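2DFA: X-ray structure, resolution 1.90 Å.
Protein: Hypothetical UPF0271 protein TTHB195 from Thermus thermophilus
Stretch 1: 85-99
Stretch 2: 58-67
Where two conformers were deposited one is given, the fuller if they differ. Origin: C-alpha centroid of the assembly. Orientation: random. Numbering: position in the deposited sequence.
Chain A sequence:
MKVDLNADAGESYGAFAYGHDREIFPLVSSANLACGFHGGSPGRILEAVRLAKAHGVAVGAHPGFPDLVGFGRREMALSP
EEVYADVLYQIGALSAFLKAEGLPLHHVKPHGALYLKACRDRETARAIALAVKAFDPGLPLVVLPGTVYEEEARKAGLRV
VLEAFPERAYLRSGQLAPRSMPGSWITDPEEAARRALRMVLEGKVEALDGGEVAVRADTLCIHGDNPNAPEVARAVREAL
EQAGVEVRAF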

# COMPACT_ATOMS: atom_id res chain seq x y z
N ALA A 85 -16.09 1.49 9.01
CA ALA A 85 -15.59 2.39 7.98
C ALA A 85 -14.99 1.65 6.79
O ALA A 85 -15.22 2.01 5.64
CB ALA A 85 -14.54 3.35 8.59
N ASP A 86 -14.21 0.61 7.08
CA ASP A 86 -13.59 -0.17 6.01
C ASP A 86 -14.62 -0.87 5.13
O ASP A 86 -14.49 -0.90 3.91
CB ASP A 86 -12.63 -1.20 6.61
CG ASP A 86 -11.34 -0.57 7.08
OD1 ASP A 86 -11.21 0.67 6.99
OD2 ASP A 86 -10.45 -1.31 7.55
N VAL A 87 -15.65 -1.43 5.76
CA VAL A 87 -16.71 -2.11 5.01
C VAL A 87 -17.49 -1.11 4.16
O VAL A 87 -17.79 -1.39 3.00
CB VAL A 87 -17.67 -2.87 5.96
CG1 VAL A 87 -18.90 -3.39 5.18
CG2 VAL A 87 -16.93 -4.04 6.60
N LEU A 88 -17.82 0.04 4.73
CA LEU A 88 -18.56 1.06 3.97
C LEU A 88 -17.77 1.49 2.74
O LEU A 88 -18.30 1.59 1.64
CB LEU A 88 -18.81 2.30 4.82
CG LEU A 88 -20.17 2.45 5.51
CD1 LEU A 88 -20.22 3.79 6.24
CD2 LEU A 88 -21.28 2.38 4.47
N TYR A 89 -16.48 1.77 2.96
CA TYR A 89 -15.59 2.20 1.90
C TYR A 89 -15.59 1.20 0.75
O TYR A 89 -15.71 1.57 -0.41
CB TYR A 89 -14.16 2.33 2.47
CG TYR A 89 -13.13 2.84 1.50
CD1 TYR A 89 -12.59 2.01 0.50
CD2 TYR A 89 -12.68 4.16 1.56
CE1 TYR A 89 -11.64 2.47 -0.40
CE2 TYR A 89 -11.73 4.64 0.66
CZ TYR A 89 -11.21 3.79 -0.32
OH TYR A 89 -10.29 4.27 -1.21
N GLN A 90 -15.45 -0.08 1.09
CA GLN A 90 -15.39 -1.14 0.09
C GLN A 90 -16.70 -1.33 -0.66
O GLN A 90 -16.71 -1.46 -1.88
CB GLN A 90 -14.95 -2.44 0.76
CG GLN A 90 -13.48 -2.39 1.21
CD GLN A 90 -13.04 -3.65 1.91
OE1 GLN A 90 -12.73 -4.65 1.28
NE2 GLN A 90 -13.01 -3.60 3.24
N ILE A 91 -17.80 -1.37 0.08
CA ILE A 91 -19.11 -1.54 -0.56
C ILE A 91 -19.34 -0.38 -1.53
O ILE A 91 -19.80 -0.58 -2.65
CB ILE A 91 -20.25 -1.55 0.49
CG1 ILE A 91 -20.20 -2.85 1.29
CG2 ILE A 91 -21.60 -1.38 -0.21
CD1 ILE A 91 -21.19 -2.88 2.45
N GLY A 92 -19.01 0.82 -1.09
CA GLY A 92 -19.19 1.98 -1.94
C GLY A 92 -18.37 1.93 -3.22
O GLY A 92 -18.88 2.23 -4.31
N ALA A 93 -17.10 1.56 -3.09
CA ALA A 93 -16.22 1.48 -4.25
C ALA A 93 -16.78 0.52 -5.30
O ALA A 93 -16.84 0.85 -6.47
CB ALA A 93 -14.81 1.05 -3.83
N LEU A 94 -17.18 -0.67 -4.86
CA LEU A 94 -17.73 -1.66 -5.79
C LEU A 94 -19.03 -1.16 -6.42
O LEU A 94 -19.25 -1.32 -7.63
CB LEU A 94 -17.98 -2.99 -5.08
CG LEU A 94 -18.68 -4.07 -5.93
CD1 LEU A 94 -17.84 -4.39 -7.15
CD2 LEU A 94 -18.91 -5.32 -5.10
N SER A 95 -19.88 -0.52 -5.61
CA SER A 95 -21.16 -0.02 -6.12
C SER A 95 -21.02 0.97 -7.28
O SER A 95 -21.92 1.08 -8.10
CB SER A 95 -21.98 0.63 -5.00
OG SER A 95 -21.45 1.90 -4.64
N ALA A 96 -19.89 1.68 -7.34
CA ALA A 96 -19.67 2.63 -8.42
C ALA A 96 -19.54 1.90 -9.76
O ALA A 96 -20.05 2.37 -10.77
CB ALA A 96 -18.42 3.48 -8.15
N PHE A 97 -18.84 0.77 -9.76
CA PHE A 97 -18.67 -0.02 -10.98
C PHE A 97 -20.00 -0.64 -11.41
O PHE A 97 -20.30 -0.74 -12.60
CB PHE A 97 -17.63 -1.11 -10.75
CG PHE A 97 -16.24 -0.58 -10.60
CD1 PHE A 97 -15.50 -0.22 -11.72
CD2 PHE A 97 -15.69 -0.36 -9.34
CE1 PHE A 97 -14.23 0.35 -11.59
CE2 PHE A 97 -14.43 0.21 -9.21
CZ PHE A 97 -13.70 0.56 -10.33
N LEU A 98 -20.80 -1.06 -10.44
CA LEU A 98 -22.10 -1.65 -10.75
C LEU A 98 -23.01 -0.57 -11.34
O LEU A 98 -23.75 -0.82 -12.29
CB LEU A 98 -22.73 -2.25 -9.49
CG LEU A 98 -21.91 -3.40 -8.90
CD1 LEU A 98 -22.47 -3.83 -7.55
CD2 LEU A 98 -21.91 -4.56 -9.88
N LYS A 99 -22.94 0.64 -10.77
CA LYS A 99 -23.74 1.75 -11.26
C LYS A 99 -23.38 2.08 -12.70
O LYS A 99 -24.26 2.29 -13.54
CB LYS A 99 -23.54 2.99 -10.36
CG LYS A 99 -24.11 4.28 -10.92
CD LYS A 99 -25.64 4.26 -11.02
CE LYS A 99 -26.15 5.55 -11.68
NZ LYS A 99 -27.63 5.55 -11.87
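Stretch 2 (58-67) AVGAHPGFPD

The apolar centre of the contact is formed where Leu94 of the helix meets Ala61 of the strand. Leu94, with chi1 t and chi2 p, brings CD2 to 3.7 Å from Ala61 CB and to 3.4 Å from Ala61 CA, so the leucine methyl packs on main chain as well as side chain. The methyl side chain of Ala61 suits this place because it lets the backbones come close: the CA atoms of Ile91 and Ala61 are 5.9 Å apart, and Ile91 CG1 lies 4.1 Å from Ala61 CB.

Stretch 2 begins as an extended strand at Ala58 and passes into loop by Pro63. The strand runs roughly antiparallel to the helix, at 149° between their N-to-C directions, with a closest approach of 8.4 Å between axes. Strand alternation turns Val59 and Ala61 toward the helix and His62 away, while Gly60 has no side chain; its O lies 3.6 Å from Leu94 CD2. Toward the C-terminal part of the helix segment the spacing widens, and the larger, branched Val59 fills it: its CG1 is 3.8 Å from Leu98 CD2 and 4.2 Å from Leu94 CD2.

In the other direction, Pro63, its CA-to-CB bond pointing toward the helix, places CG 4.4 Å from Val87 CG1. Here the contact becomes polar. Gln90 reaches the loop with an amide that can both accept and donate: Gly64 N donates to Gln90 OE1 at 3.0 Å, and Gln90 NE2 donates to Gly64 O at 2.9 Å. This pairing satisfies both backbone polar groups of a buried glycine. Gln90 NE2 also donates to Asp86 O at 3.2 Å, tying the amide to its own helix. At the outer edge, Asp86 OD2 rests 3.7 Å from Pro66 CD, a van der Waals contact.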

# COMPACT_ATOMS: atom_id res chain seq x y z
N ALA A 58 -25.16 -12.40 -10.63
CA ALA A 58 -25.46 -11.36 -9.65
C ALA A 58 -24.18 -11.02 -8.90
O ALA A 58 -23.44 -11.91 -8.50
CB ALA A 58 -26.52 -11.83 -8.67
N VAL A 59 -23.93 -9.73 -8.70
CA VAL A 59 -22.71 -9.31 -8.01
C VAL A 59 -22.93 -8.78 -6.60
O VAL A 59 -23.81 -7.95 -6.37
CB VAL A 59 -21.96 -8.24 -8.85
CG1 VAL A 59 -20.76 -7.70 -8.08
CG2 VAL A 59 -21.52 -8.85 -10.17
N GLY A 60 -22.13 -9.28 -5.67
CA GLY A 60 -22.22 -8.83 -4.29
C GLY A 60 -20.83 -8.40 -3.85
O GLY A 60 -19.84 -8.74 -4.51
N ALA A 61 -20.74 -7.65 -2.75
CA ALA A 61 -19.45 -7.18 -2.25
C ALA A 61 -18.80 -8.22 -1.35
O ALA A 61 -19.47 -8.89 -0.56
CB ALA A 61 -19.63 -5.87 -1.49
N HIS A 62 -17.48 -8.34 -1.46
CA HIS A 62 -16.70 -9.28 -0.69
C HIS A 62 -15.64 -8.47 0.08
O HIS A 62 -14.45 -8.57 -0.18
CB HIS A 62 -16.03 -10.27 -1.65
CG HIS A 62 -15.58 -11.55 -1.02
ND1 HIS A 62 -16.25 -12.15 0.02
CD2 HIS A 62 -14.57 -12.39 -1.35
CE1 HIS A 62 -15.68 -13.31 0.30
NE2 HIS A 62 -14.66 -13.48 -0.52
N PRO A 63 -16.08 -7.64 1.04
CA PRO A 63 -15.14 -6.82 1.82
C PRO A 63 -14.22 -7.61 2.74
O PRO A 63 -14.59 -8.65 3.28
CB PRO A 63 -16.07 -5.87 2.59
CG PRO A 63 -17.29 -6.74 2.83
CD PRO A 63 -17.47 -7.40 1.47
N GLY A 64 -12.99 -7.11 2.89
CA GLY A 64 -12.03 -7.79 3.74
C GLY A 64 -11.15 -6.84 4.54
O GLY A 64 -11.31 -5.62 4.47
N PHE A 65 -10.24 -7.41 5.32
CA PHE A 65 -9.30 -6.63 6.12
C PHE A 65 -8.32 -5.91 5.20
O PHE A 65 -8.08 -6.34 4.07
CB PHE A 65 -8.48 -7.55 7.04
CG PHE A 65 -9.19 -7.97 8.30
CD1 PHE A 65 -9.87 -7.04 9.09
CD2 PHE A 65 -9.11 -9.29 8.75
CE1 PHE A 65 -10.46 -7.42 10.30
CE2 PHE A 65 -9.69 -9.68 9.96
CZ PHE A 65 -10.37 -8.74 10.73
N PRO A 66 -7.74 -4.80 5.67
CA PRO A 66 -6.78 -4.06 4.86
C PRO A 66 -5.43 -4.77 4.98
O PRO A 66 -4.55 -4.33 5.73
CB PRO A 66 -6.78 -2.68 5.49
CG PRO A 66 -6.99 -3.00 6.95
CD PRO A 66 -8.09 -4.04 6.89
N ASP A 67 -5.28 -5.88 4.26
CA ASP A 67 -4.05 -6.68 4.29
C ASP A 67 -3.87 -7.36 2.93
O ASP A 67 -4.17 -8.54 2.75
CB ASP A 67 -4.17 -7.73 5.41
CG ASP A 67 -2.93 -8.62 5.55
OD1 ASP A 67 -1.85 -8.25 5.04
OD2 ASP A 67 -3.06 -9.69 6.18